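Local atomic coordinates of group B streptococcal R4 surface protein (PDB entry 6S5X), a protein that is anchored to the streptococcal cell wall and is implicated in infection, the part here being its most N-terminal Rib domain, of immunoglobulin-like fold. Residues 16-21 with 76-82; 25-31 with 42-46; 36-40 with 63-67. One frame throughout, in Å; residues are numbered along the deposited sequence.

Contact 1. Residues 16-21 with 76-82; sequences DQQVNV and TVKVVDP
Strand 17-20 runs parallel to the C-terminal half of strand 70-80, axes 4.6 Å apart and crossing at -30°. Both are extended; Gln17 pairs with Val77, Gln18 with Lys78, Val19 with Val79, Asn20 with Val80. The ladder runs Lys78 N to Gln17 O (2.8 Å), Val19 N to Lys78 O (2.8 Å), Val80 N to Val19 O (2.9 Å) and Val21 N to Val80 O (3.0 Å). At its start, Gln17 N to Thr76 O (3.4 Å) and Thr76 N to Asp16 OD1 (3.5 Å) are weak; a water joins Asp16 OD1 (3.0 Å) and Thr76 OG1 (2.9 Å). Val19 CG2 (chi1 m) packs 4.0 Å from Val77 CG1 and Val79 CG2, Val21 CG2 3.8 Å from Val79 CG1. Gln17 (chi1 p) shares the face of Val19, its NE2 bonding to Ser30 OG and Lys26 O; Gln18, Lys78, Asn20 and Val80 make the other mainly polar. Such parallel pairing is familiar from immunoglobulin-like folds; main-chain bonds set the register, which probably depends little on side chains.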
ATOM      1  N   ASP A  16       6.989   5.102   2.431  1.00 12.36           N
ATOM      2  CA  ASP A  16       6.539   6.468   2.203  1.00 11.44           C
ATOM      3  C   ASP A  16       6.865   6.856   0.766  1.00 15.30           C
ATOM      4  O   ASP A  16       7.863   6.415   0.184  1.00 16.61           O
ATOM      5  CB  ASP A  16       7.209   7.399   3.224  1.00 26.02           C
ATOM      6  CG  ASP A  16       6.756   7.107   4.668  1.00 24.10           C
ATOM      7  OD1 ASP A  16       5.819   6.272   4.838  1.00 42.25           O
ATOM      8  OD2 ASP A  16       7.330   7.690   5.622  1.00 66.98           O
ATOM      9  N   GLN A  17       5.996   7.646   0.175  1.00 13.28           N
ATOM     10  CA  GLN A  17       6.277   8.202  -1.136  1.00 13.44           C
ATOM     11  C   GLN A  17       5.931   9.677  -1.112  1.00 17.15           C
ATOM     12  O   GLN A  17       5.199  10.157  -0.241  1.00 17.20           O
ATOM     13  CB  GLN A  17       5.546   7.424  -2.266  1.00 25.10           C
ATOM     14  CG  GLN A  17       4.041   7.360  -2.243  1.00 24.20           C
ATOM     15  CD  GLN A  17       3.469   6.762  -3.560  1.00 12.58           C
ATOM     16  OE1 GLN A  17       3.746   7.240  -4.660  1.00 13.14           O
ATOM     17  NE2 GLN A  17       2.682   5.711  -3.426  1.00  9.61           N
ATOM     18  N   GLN A  18       6.569  10.398  -2.029  1.00 13.54           N
ATOM     19  CA  GLN A  18       6.398  11.836  -2.166  1.00 14.06           C
ATOM     20  C   GLN A  18       5.849  12.098  -3.553  1.00 18.70           C
ATOM     21  O   GLN A  18       6.331  11.515  -4.538  1.00 17.30           O
ATOM     22  CB  GLN A  18       7.712  12.564  -1.950  1.00 15.83           C
ATOM     23  CG  GLN A  18       7.562  14.069  -2.077  1.00 24.15           C
ATOM     24  CD  GLN A  18       8.865  14.784  -1.899  1.00 27.96           C
ATOM     25  OE1 GLN A  18       9.466  14.728  -0.834  1.00 26.33           O
ATOM     26  NE2 GLN A  18       9.320  15.461  -2.953  1.00 23.30           N
ATOM     27  N   VAL A  19       4.832  12.958  -3.630  1.00 14.42           N
ATOM     28  CA  VAL A  19       4.247  13.336  -4.905  1.00 11.78           C
ATOM     29  C   VAL A  19       3.984  14.836  -4.891  1.00 11.11           C
ATOM     30  O   VAL A  19       3.947  15.474  -3.838  1.00 14.77           O
ATOM     31  CB  VAL A  19       2.943  12.577  -5.247  1.00 10.25           C
ATOM     32  CG1 VAL A  19       3.171  11.048  -5.227  1.00 17.01           C
ATOM     33  CG2 VAL A  19       1.807  12.959  -4.298  1.00 10.56           C
ATOM     34  N   ASN A  20       3.772  15.385  -6.086  1.00 10.33           N
ATOM     35  CA  ASN A  20       3.411  16.785  -6.222  1.00 10.37           C
ATOM     36  C   ASN A  20       1.902  16.950  -6.119  1.00 12.03           C
ATOM     37  O   ASN A  20       1.118  16.023  -6.368  1.00  9.93           O
ATOM     38  CB  ASN A  20       3.908  17.336  -7.550  1.00 11.73           C
ATOM     39  CG  ASN A  20       5.414  17.330  -7.646  1.00 20.26           C
ATOM     40  OD1 ASN A  20       6.107  17.563  -6.668  1.00 22.21           O
ATOM     41  ND2 ASN A  20       5.924  16.987  -8.820  1.00 29.07           N
ATOM     42  N   VAL A  21       1.494  18.157  -5.733  1.00 10.13           N
ATOM     43  CA  VAL A  21       0.076  18.483  -5.704  1.00  9.82           C
ATOM     44  C   VAL A  21      -0.574  18.067  -7.012  1.00  9.23           C
ATOM     45  O   VAL A  21      -0.041  18.334  -8.095  1.00  9.18           O
ATOM     46  CB  VAL A  21      -0.145  19.988  -5.464  1.00 11.02           C
ATOM     47  CG1 VAL A  21      -1.594  20.346  -5.700  1.00 10.24           C
ATOM     48  CG2 VAL A  21       0.249  20.361  -4.025  1.00 12.28           C
ATOM     49  N   THR A  76       2.417   6.870   4.680  1.00 15.33           N
ATOM     50  CA  THR A  76       2.283   8.308   4.522  1.00 16.95           C
ATOM     51  C   THR A  76       2.564   8.661   3.069  1.00 13.18           C
ATOM     52  O   THR A  76       3.567   8.219   2.508  1.00 12.64           O
ATOM     53  CB  THR A  76       3.278   9.061   5.408  1.00 17.91           C
ATOM     54  OG1 THR A  76       3.046   8.752   6.783  1.00 22.95           O
ATOM     55  CG2 THR A  76       3.102  10.556   5.198  1.00 20.14           C
ATOM     56  N   VAL A  77       1.696   9.464   2.464  1.00 11.93           N
ATOM     57  CA  VAL A  77       1.985  10.047   1.164  1.00  9.09           C
ATOM     58  C   VAL A  77       2.270  11.521   1.386  1.00 13.72           C
ATOM     59  O   VAL A  77       1.372  12.272   1.791  1.00 11.46           O
ATOM     60  CB  VAL A  77       0.834   9.854   0.181  1.00 11.28           C
ATOM     61  CG1 VAL A  77       1.145  10.548  -1.114  1.00 13.52           C
ATOM     62  CG2 VAL A  77       0.628   8.367  -0.091  1.00 13.71           C
ATOM     63  N   LYS A  78       3.506  11.943   1.126  1.00 16.17           N
ATOM     64  CA  LYS A  78       3.879  13.343   1.305  1.00 12.55           C
ATOM     65  C   LYS A  78       3.594  14.090   0.007  1.00 11.70           C
ATOM     66  O   LYS A  78       4.077  13.694  -1.059  1.00 17.51           O
ATOM     67  CB  LYS A  78       5.347  13.478   1.701  1.00 19.45           C
ATOM     68  CG  LYS A  78       5.781  14.938   1.964  1.00 30.96           C
ATOM     69  CD  LYS A  78       7.271  15.057   2.310  1.00 28.99           C
ATOM     70  CE  LYS A  78       7.657  16.512   2.554  1.00 57.43           C
ATOM     71  NZ  LYS A  78       9.118  16.685   2.795  1.00 83.28           N
ATOM     72  N   VAL A  79       2.759  15.120   0.085  1.00 12.02           N
ATOM     73  CA  VAL A  79       2.395  15.936  -1.072  1.00 10.98           C
ATOM     74  C   VAL A  79       3.109  17.267  -0.941  1.00 14.73           C
ATOM     75  O   VAL A  79       3.023  17.924   0.103  1.00 14.43           O
ATOM     76  CB  VAL A  79       0.877  16.144  -1.183  1.00 10.65           C
ATOM     77  CG1 VAL A  79       0.556  16.917  -2.456  1.00 11.27           C
ATOM     78  CG2 VAL A  79       0.175  14.787  -1.149  1.00 12.72           C
ATOM     79  N   VAL A  80       3.833  17.650  -1.977  1.00 17.41           N
ATOM     80  CA  VAL A  80       4.579  18.902  -1.964  1.00 18.82           C
ATOM     81  C   VAL A  80       4.088  19.793  -3.096  1.00 20.61           C
ATOM     82  O   VAL A  80       3.716  19.321  -4.174  1.00 14.92           O
ATOM     83  CB  VAL A  80       6.106  18.672  -2.088  1.00 17.17           C
ATOM     84  CG1 VAL A  80       6.613  17.775  -0.967  1.00 21.00           C
ATOM     85  CG2 VAL A  80       6.441  18.063  -3.428  1.00 21.81           C
ATOM     86  N   ASP A  81       4.144  21.106  -2.857  1.00 23.62           N
ATOM     87  CA  ASP A  81       3.908  22.096  -3.902  1.00 34.70           C
ATOM     88  C   ASP A  81       5.217  22.340  -4.646  1.00 37.17           C
ATOM     89  O   ASP A  81       6.174  22.824  -4.034  1.00 50.20           O
ATOM     90  CB  ASP A  81       3.393  23.385  -3.262  1.00 38.94           C
ATOM     91  CG  ASP A  81       3.277  24.523  -4.236  1.00 63.64           C
ATOM     92  OD1 ASP A  81       3.707  24.368  -5.396  1.00 46.01           O
ATOM     93  OD2 ASP A  81       2.745  25.576  -3.829  1.00 94.64           O
ATOM     94  N   PRO A  82       5.301  22.065  -5.966  1.00 29.57           N
ATOM     95  CA  PRO A  82       6.560  22.260  -6.712  1.00 70.79           C
ATOM     96  C   PRO A  82       6.850  23.686  -7.231  1.00 24.04           C
ATOM     97  O   PRO A  82       6.664  24.678  -6.518  1.00 54.35           O
ATOM     98  CB  PRO A  82       6.396  21.290  -7.868  1.00 39.70           C
ATOM     99  CG  PRO A  82       4.887  21.358  -8.187  1.00 35.36           C
ATOM    100  CD  PRO A  82       4.203  21.603  -6.847  1.00 23.13           C
TER
HETATM  101  O   HOH W   1       4.355   6.202   7.478  1.00 34.72           O

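Contact 2. Residues 25-31 with 42-46; sequences PKAEDSI and TVAFE
Residues 27-30 form a short 3-10 segment against strand 42-45, with Ala27 CA 5.2 Å from Ala44 CA. Asp29 N bonds to Lys26 O (3.0 Å), Ser30 N to Ala27 O (2.9 Å) and, weakly, Ile31 N to Glu28 O (3.3 Å). No direct hydrogen bond crosses to the extended strand; the join is made by packing, largely of the Phe45 ring against the main chain of residues 25-27. Phe45 adopts chi1 -74° (m) and chi2 -62°, bringing its ring up against Ala27. Ala27 N lies 3.4 Å from Phe45 CE2, and Ala27 CA stands over one ring face, 3.9 Å from the centroid and 25° off the normal, a CH-pi contact; Ala27 CB reaches Phe45 CD2 at 4.0 Å. At the ring edge lie Pro25 O, 3.6 Å from Phe45 CE2, and Ser30 OG, 3.8 Å from Phe45 CZ; the serine hydroxyl is bonded to Gln17. In this immunoglobulin-like domain the segment belongs to the connection between strand 17-20 and edge strand 42-45 and packs over the sheet, Ser30 and Ile31 touching Val61. Val43 (chi1 m) points toward it: its CG2 meets Ala27 CB at 4.1 Å and Glu28 CG at 3.6 Å, its CG1 meets Ile31 CG1 (chi1 m) at 4.2 Å. Glu28 (chi1 m, chi2 p) turns its carboxylate so that a water bridges Glu28 OE2 (3.1 Å) and Val43 N (3.0 Å).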
ATOM      1  N   PRO A  25      -1.033   9.077  -6.616  1.00  8.88           N
ATOM      2  CA  PRO A  25      -0.090   8.015  -6.272  1.00  7.87           C
ATOM      3  C   PRO A  25      -0.670   6.648  -6.565  1.00  7.61           C
ATOM      4  O   PRO A  25      -1.891   6.453  -6.549  1.00  7.45           O
ATOM      5  CB  PRO A  25       0.133   8.202  -4.760  1.00 11.39           C
ATOM      6  CG  PRO A  25      -1.122   8.881  -4.264  1.00 16.38           C
ATOM      7  CD  PRO A  25      -1.591   9.727  -5.418  1.00  8.92           C
ATOM      8  N   LYS A  26       0.238   5.706  -6.801  1.00  7.66           N
ATOM      9  CA  LYS A  26      -0.099   4.295  -6.950  1.00 10.85           C
ATOM     10  C   LYS A  26       0.221   3.537  -5.657  1.00  7.49           C
ATOM     11  O   LYS A  26       1.278   3.726  -5.037  1.00  8.18           O
ATOM     12  CB  LYS A  26       0.664   3.704  -8.131  1.00 11.55           C
ATOM     13  CG  LYS A  26       0.395   4.383  -9.483  1.00 16.81           C
ATOM     14  CD  LYS A  26       1.134   3.624 -10.593  1.00 21.59           C
ATOM     15  CE  LYS A  26       0.805   4.140 -12.007  1.00 32.45           C
ATOM     16  NZ  LYS A  26       0.733   5.613 -12.121  1.00 24.14           N
ATOM     17  N   ALA A  27      -0.688   2.644  -5.272  1.00  7.94           N
ATOM     18  CA  ALA A  27      -0.483   1.876  -4.047  1.00  8.29           C
ATOM     19  C   ALA A  27       0.779   1.030  -4.134  1.00  7.61           C
ATOM     20  O   ALA A  27       1.470   0.827  -3.120  1.00  9.20           O
ATOM     21  CB  ALA A  27      -1.693   0.982  -3.786  1.00 11.46           C
ATOM     22  N   GLU A  28       1.117   0.550  -5.334  1.00  8.11           N
ATOM     23  CA  GLU A  28       2.337  -0.240  -5.503  1.00 10.89           C
ATOM     24  C   GLU A  28       3.585   0.516  -5.045  1.00 10.35           C
ATOM     25  O   GLU A  28       4.547  -0.089  -4.573  1.00 13.62           O
ATOM     26  CB  GLU A  28       2.511  -0.652  -6.973  1.00 17.83           C
ATOM     27  CG  GLU A  28       1.552  -1.759  -7.456  1.00 21.21           C
ATOM     28  CD  GLU A  28       0.179  -1.273  -7.874  1.00111.32           C
ATOM     29  OE1 GLU A  28      -0.079  -0.062  -7.816  1.00 15.33           O
ATOM     30  OE2 GLU A  28      -0.648  -2.120  -8.276  1.00 26.89           O
ATOM     31  N   ASP A  29       3.597   1.834  -5.182  1.00  8.25           N
ATOM     32  CA  ASP A  29       4.768   2.622  -4.822  1.00 10.15           C
ATOM     33  C   ASP A  29       4.845   2.880  -3.319  1.00 11.31           C
ATOM     34  O   ASP A  29       5.786   3.537  -2.859  1.00 13.25           O
ATOM     35  CB  ASP A  29       4.729   3.932  -5.631  1.00  9.24           C
ATOM     36  CG  ASP A  29       5.003   3.710  -7.138  1.00 19.48           C
ATOM     37  OD1 ASP A  29       5.716   2.735  -7.498  1.00 21.74           O
ATOM     38  OD2 ASP A  29       4.491   4.489  -7.973  1.00 17.97           O
ATOM     39  N   SER A  30       3.850   2.422  -2.563  1.00  7.75           N
ATOM     40  CA  SER A  30       3.817   2.474  -1.108  1.00  8.34           C
ATOM     41  C   SER A  30       4.146   1.132  -0.455  1.00 11.06           C
ATOM     42  O   SER A  30       3.955   0.984   0.752  1.00  9.87           O
ATOM     43  CB  SER A  30       2.443   2.950  -0.640  1.00  7.33           C
ATOM     44  OG  SER A  30       2.261   4.336  -0.918  1.00 13.14           O
ATOM     45  N   ILE A  31       4.584   0.144  -1.232  1.00  8.37           N
ATOM     46  CA  ILE A  31       4.975  -1.162  -0.714  1.00  9.90           C
ATOM     47  C   ILE A  31       6.425  -1.396  -1.080  1.00 12.23           C
ATOM     48  O   ILE A  31       6.804  -1.225  -2.241  1.00 12.88           O
ATOM     49  CB  ILE A  31       4.082  -2.288  -1.268  1.00  8.32           C
ATOM     50  CG1 ILE A  31       2.657  -2.046  -0.803  1.00 11.96           C
ATOM     51  CG2 ILE A  31       4.629  -3.643  -0.801  1.00  8.58           C
ATOM     52  CD1 ILE A  31       2.514  -2.129   0.693  1.00 11.55           C
ATOM     53  N   THR A  42      -2.572  -8.416  -5.016  1.00  7.35           N
ATOM     54  CA  THR A  42      -2.977  -7.071  -5.410  1.00  7.40           C
ATOM     55  C   THR A  42      -2.780  -6.108  -4.250  1.00  9.06           C
ATOM     56  O   THR A  42      -2.821  -6.498  -3.079  1.00 10.54           O
ATOM     57  CB  THR A  42      -4.442  -7.025  -5.853  1.00 10.65           C
ATOM     58  OG1 THR A  42      -5.290  -7.283  -4.730  1.00 13.86           O
ATOM     59  CG2 THR A  42      -4.691  -8.041  -6.942  1.00  8.40           C
ATOM     60  N   VAL A  43      -2.558  -4.841  -4.592  1.00  7.27           N
ATOM     61  CA  VAL A  43      -2.438  -3.779  -3.612  1.00  7.13           C
ATOM     62  C   VAL A  43      -3.333  -2.622  -4.048  1.00 11.53           C
ATOM     63  O   VAL A  43      -3.487  -2.349  -5.247  1.00  8.96           O
ATOM     64  CB  VAL A  43      -0.978  -3.317  -3.427  1.00  8.52           C
ATOM     65  CG1 VAL A  43      -0.117  -4.434  -2.890  1.00 14.05           C
ATOM     66  CG2 VAL A  43      -0.435  -2.835  -4.712  1.00 11.90           C
ATOM     67  N   ALA A  44      -3.989  -2.000  -3.078  1.00  7.81           N
ATOM     68  CA  ALA A  44      -4.850  -0.867  -3.353  1.00  9.61           C
ATOM     69  C   ALA A  44      -4.867   0.043  -2.149  1.00 11.58           C
ATOM     70  O   ALA A  44      -4.755  -0.414  -1.008  1.00  8.20           O
ATOM     71  CB  ALA A  44      -6.273  -1.332  -3.685  1.00 13.05           C
ATOM     72  N   PHE A  45      -5.049   1.335  -2.395  1.00  7.39           N
ATOM     73  CA  PHE A  45      -5.313   2.215  -1.267  1.00  7.36           C
ATOM     74  C   PHE A  45      -6.705   1.930  -0.717  1.00  7.74           C
ATOM     75  O   PHE A  45      -7.639   1.658  -1.464  1.00 11.18           O
ATOM     76  CB  PHE A  45      -5.202   3.683  -1.666  1.00  8.41           C
ATOM     77  CG  PHE A  45      -3.797   4.140  -1.865  1.00  7.52           C
ATOM     78  CD1 PHE A  45      -2.895   4.127  -0.827  1.00  7.79           C
ATOM     79  CD2 PHE A  45      -3.382   4.565  -3.102  1.00  8.83           C
ATOM     80  CE1 PHE A  45      -1.595   4.553  -1.002  1.00 10.69           C
ATOM     81  CE2 PHE A  45      -2.084   5.012  -3.291  1.00  9.70           C
ATOM     82  CZ  PHE A  45      -1.191   4.988  -2.240  1.00  7.59           C
ATOM     83  N   GLU A  46      -6.845   1.956   0.606  1.00  7.19           N
ATOM     84  CA  GLU A  46      -8.171   1.728   1.169  1.00  9.67           C
ATOM     85  C   GLU A  46      -9.128   2.820   0.719  1.00 16.20           C
ATOM     86  O   GLU A  46     -10.315   2.573   0.465  1.00 11.90           O
ATOM     87  CB  GLU A  46      -8.097   1.663   2.687  1.00 11.17           C
ATOM     88  CG  GLU A  46      -9.420   1.258   3.308  1.00 20.60           C
ATOM     89  CD  GLU A  46      -9.344   1.106   4.814  1.00 57.82           C
ATOM     90  OE1 GLU A  46      -9.038   2.102   5.497  1.00 37.66           O
ATOM     91  OE2 GLU A  46      -9.589  -0.014   5.313  1.00 58.23           O
TER
HETATM   92  O   HOH W   2      -2.437  -4.490  -7.548  1.00 13.30           O

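Contact 3. Residues 36-40 with 63-67; sequences DLPKG and VTYPD
A loop of no regular structure, residues 36-40, leans on the end of strand 55-64 and the turn beyond it, the touching parts running 56° apart. Leu37 (chi1 m, chi2 t) puts its CD1 3.9 Å from Val63 CG1, and its CD2 approaches the edge of the Tyr65 ring, 4.5 Å from CE1. Pro38 rests against both Tyr65 and Pro66, with Pro38 CD 3.8 Å from Tyr65 CD1 at the ring edge and Pro38 CB 4.2 Å from Pro66 CD. The Pro66 ring in turn enters the bend at Lys39 and Gly40, Pro66 CG lying 3.4 Å from Lys39 O and 4.0 Å from Gly40 C. At Gly40 (phi 88°, psi -7°) a CB would jam against Lys39 O and sit 3.5 Å from Pro66 CG. One water donates to Gly40 O (2.8 Å) and Thr64 O (2.9 Å). Tyr65 (chi1 m) bonds through its hydroxyl to Asp71, which with Ala7 and Asn10 binds sodium, so this packing flanks the metal site of the immunoglobulin-like domain.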
ATOM      1  N   ASP A  36       8.472  -9.857  -3.210  1.00 11.37           N
ATOM      2  CA  ASP A  36       8.533 -10.950  -2.253  1.00 16.44           C
ATOM      3  C   ASP A  36       7.162 -11.460  -1.865  1.00 20.88           C
ATOM      4  O   ASP A  36       7.081 -12.470  -1.161  1.00 14.31           O
ATOM      5  CB  ASP A  36       9.244 -10.532  -0.964  1.00 14.30           C
ATOM      6  CG  ASP A  36      10.713 -10.203  -1.170  1.00 90.36           C
ATOM      7  OD1 ASP A  36      11.374 -10.833  -2.025  1.00 34.59           O
ATOM      8  OD2 ASP A  36      11.208  -9.321  -0.436  1.00 72.38           O
ATOM      9  N   LEU A  37       6.096 -10.811  -2.320  1.00  8.41           N
ATOM     10  CA  LEU A  37       4.762 -11.299  -2.027  1.00  9.07           C
ATOM     11  C   LEU A  37       4.339 -12.303  -3.100  1.00 11.72           C
ATOM     12  O   LEU A  37       4.917 -12.342  -4.188  1.00 12.77           O
ATOM     13  CB  LEU A  37       3.787 -10.130  -1.968  1.00  9.38           C
ATOM     14  CG  LEU A  37       4.168  -8.995  -1.037  1.00 10.01           C
ATOM     15  CD1 LEU A  37       3.101  -7.905  -1.095  1.00 11.30           C
ATOM     16  CD2 LEU A  37       4.378  -9.508   0.385  1.00 11.27           C
ATOM     17  N   PRO A  38       3.366 -13.167  -2.827  1.00  9.44           N
ATOM     18  CA  PRO A  38       2.959 -14.145  -3.843  1.00  8.24           C
ATOM     19  C   PRO A  38       2.579 -13.519  -5.175  1.00  9.00           C
ATOM     20  O   PRO A  38       1.978 -12.446  -5.232  1.00  9.38           O
ATOM     21  CB  PRO A  38       1.753 -14.832  -3.198  1.00  8.84           C
ATOM     22  CG  PRO A  38       2.055 -14.723  -1.704  1.00 11.00           C
ATOM     23  CD  PRO A  38       2.611 -13.341  -1.575  1.00 10.38           C
ATOM     24  N   LYS A  39       2.959 -14.199  -6.257  0.54 10.01           N
ATOM     25  CA  LYS A  39       2.441 -13.851  -7.571  0.54 10.84           C
ATOM     26  C   LYS A  39       0.928 -13.725  -7.477  0.54  8.48           C
ATOM     27  O   LYS A  39       0.263 -14.533  -6.819  0.54  9.21           O
ATOM     28  CB  LYS A  39       2.832 -14.917  -8.599  0.54 35.73           C
ATOM     29  CG  LYS A  39       2.951 -14.429 -10.033  0.54 24.55           C
ATOM     30  CD  LYS A  39       3.596 -15.514 -10.888  0.54 35.64           C
ATOM     31  CE  LYS A  39       2.977 -15.619 -12.278  0.54 53.29           C
ATOM     32  NZ  LYS A  39       3.549 -14.643 -13.240  0.54 37.09           N
ATOM     33  N   GLY A  40       0.389 -12.695  -8.109  1.00  8.46           N
ATOM     34  CA  GLY A  40      -1.045 -12.464  -8.107  1.00  9.71           C
ATOM     35  C   GLY A  40      -1.585 -11.640  -6.954  1.00 11.39           C
ATOM     36  O   GLY A  40      -2.780 -11.292  -6.962  1.00  8.75           O
ATOM     37  N   VAL A  63      -3.469  -5.178   1.024  1.00  7.08           N
ATOM     38  CA  VAL A  63      -2.731  -6.195   0.288  1.00  8.20           C
ATOM     39  C   VAL A  63      -3.598  -7.442   0.293  1.00  7.43           C
ATOM     40  O   VAL A  63      -3.885  -7.994   1.361  1.00  7.61           O
ATOM     41  CB  VAL A  63      -1.370  -6.473   0.936  1.00  8.99           C
ATOM     42  CG1 VAL A  63      -0.586  -7.533   0.153  1.00 13.85           C
ATOM     43  CG2 VAL A  63      -0.576  -5.211   1.088  1.00 10.50           C
ATOM     44  N   THR A  64      -4.066  -7.864  -0.879  1.00  6.35           N
ATOM     45  CA  THR A  64      -4.988  -8.991  -0.987  1.00  7.93           C
ATOM     46  C   THR A  64      -4.282 -10.146  -1.675  1.00  9.72           C
ATOM     47  O   THR A  64      -3.882 -10.041  -2.834  1.00  6.35           O
ATOM     48  CB  THR A  64      -6.262  -8.616  -1.743  1.00  7.89           C
ATOM     49  OG1 THR A  64      -6.899  -7.505  -1.094  1.00  9.90           O
ATOM     50  CG2 THR A  64      -7.226  -9.815  -1.728  1.00 10.59           C
ATOM     51  N   TYR A  65      -4.138 -11.238  -0.970  1.00  6.98           N
ATOM     52  CA  TYR A  65      -3.444 -12.404  -1.489  1.00  6.95           C
ATOM     53  C   TYR A  65      -4.395 -13.278  -2.313  1.00  7.03           C
ATOM     54  O   TYR A  65      -5.623 -13.183  -2.192  1.00  7.20           O
ATOM     55  CB  TYR A  65      -2.850 -13.215  -0.325  1.00  7.24           C
ATOM     56  CG  TYR A  65      -1.859 -12.413   0.487  1.00  7.37           C
ATOM     57  CD1 TYR A  65      -0.582 -12.158  -0.002  1.00 11.51           C
ATOM     58  CD2 TYR A  65      -2.205 -11.865   1.716  1.00  7.68           C
ATOM     59  CE1 TYR A  65       0.318 -11.389   0.728  1.00 12.03           C
ATOM     60  CE2 TYR A  65      -1.329 -11.121   2.437  1.00  9.22           C
ATOM     61  CZ  TYR A  65      -0.056 -10.874   1.948  1.00 10.10           C
ATOM     62  OH  TYR A  65       0.813 -10.101   2.693  1.00 10.17           O
ATOM     63  N   PRO A  66      -3.843 -14.169  -3.146  1.00  8.39           N
ATOM     64  CA  PRO A  66      -4.696 -14.988  -4.030  1.00  9.37           C
ATOM     65  C   PRO A  66      -5.666 -15.891  -3.301  1.00 12.06           C
ATOM     66  O   PRO A  66      -6.689 -16.270  -3.888  1.00 12.42           O
ATOM     67  CB  PRO A  66      -3.677 -15.821  -4.836  1.00 11.73           C
ATOM     68  CG  PRO A  66      -2.451 -14.975  -4.862  1.00 11.77           C
ATOM     69  CD  PRO A  66      -2.417 -14.299  -3.487  1.00  7.09           C
ATOM     70  N   ASP A  67      -5.387 -16.260  -2.062  1.00  7.87           N
ATOM     71  CA  ASP A  67      -6.319 -17.086  -1.301  1.00  7.90           C
ATOM     72  C   ASP A  67      -7.386 -16.278  -0.581  1.00  8.16           C
ATOM     73  O   ASP A  67      -8.234 -16.862   0.110  1.00 10.14           O
ATOM     74  CB  ASP A  67      -5.566 -17.982  -0.304  1.00  8.23           C
ATOM     75  CG  ASP A  67      -4.880 -17.234   0.814  1.00 11.66           C
ATOM     76  OD1 ASP A  67      -5.003 -15.998   0.906  1.00  9.14           O
ATOM     77  OD2 ASP A  67      -4.189 -17.909   1.625  1.00 11.10           O
TER
HETATM   78  O   HOH W   3      -4.808 -11.652  -5.109  1.00  9.12           O

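How the contacts relate
All three contacts are partly buried, each with three buried residues among those that touch; contact 2 lies nearest the centre of the chain, about 4 Å from it, while contacts 1 and 3 sit on opposite sides, their centres about 27 Å apart. All reach one mixed sheet in the order 17-20, 70-80, 55-64, 42-45, and all include one bridging water. Contact 1 adds an outer strand by main-chain pairing; contacts 2 and 3 instead pack segments of the 17-20 to 42-45 connection against strands. Gln17 ties contact 1 to contact 2, its NE2 reaching Ser30 OG and Lys26 O, both at 2.9 Å. Contacts 2 and 3 meet where Thr42 O lies 2.9 Å from Thr64 N and Val43 packs on Val63.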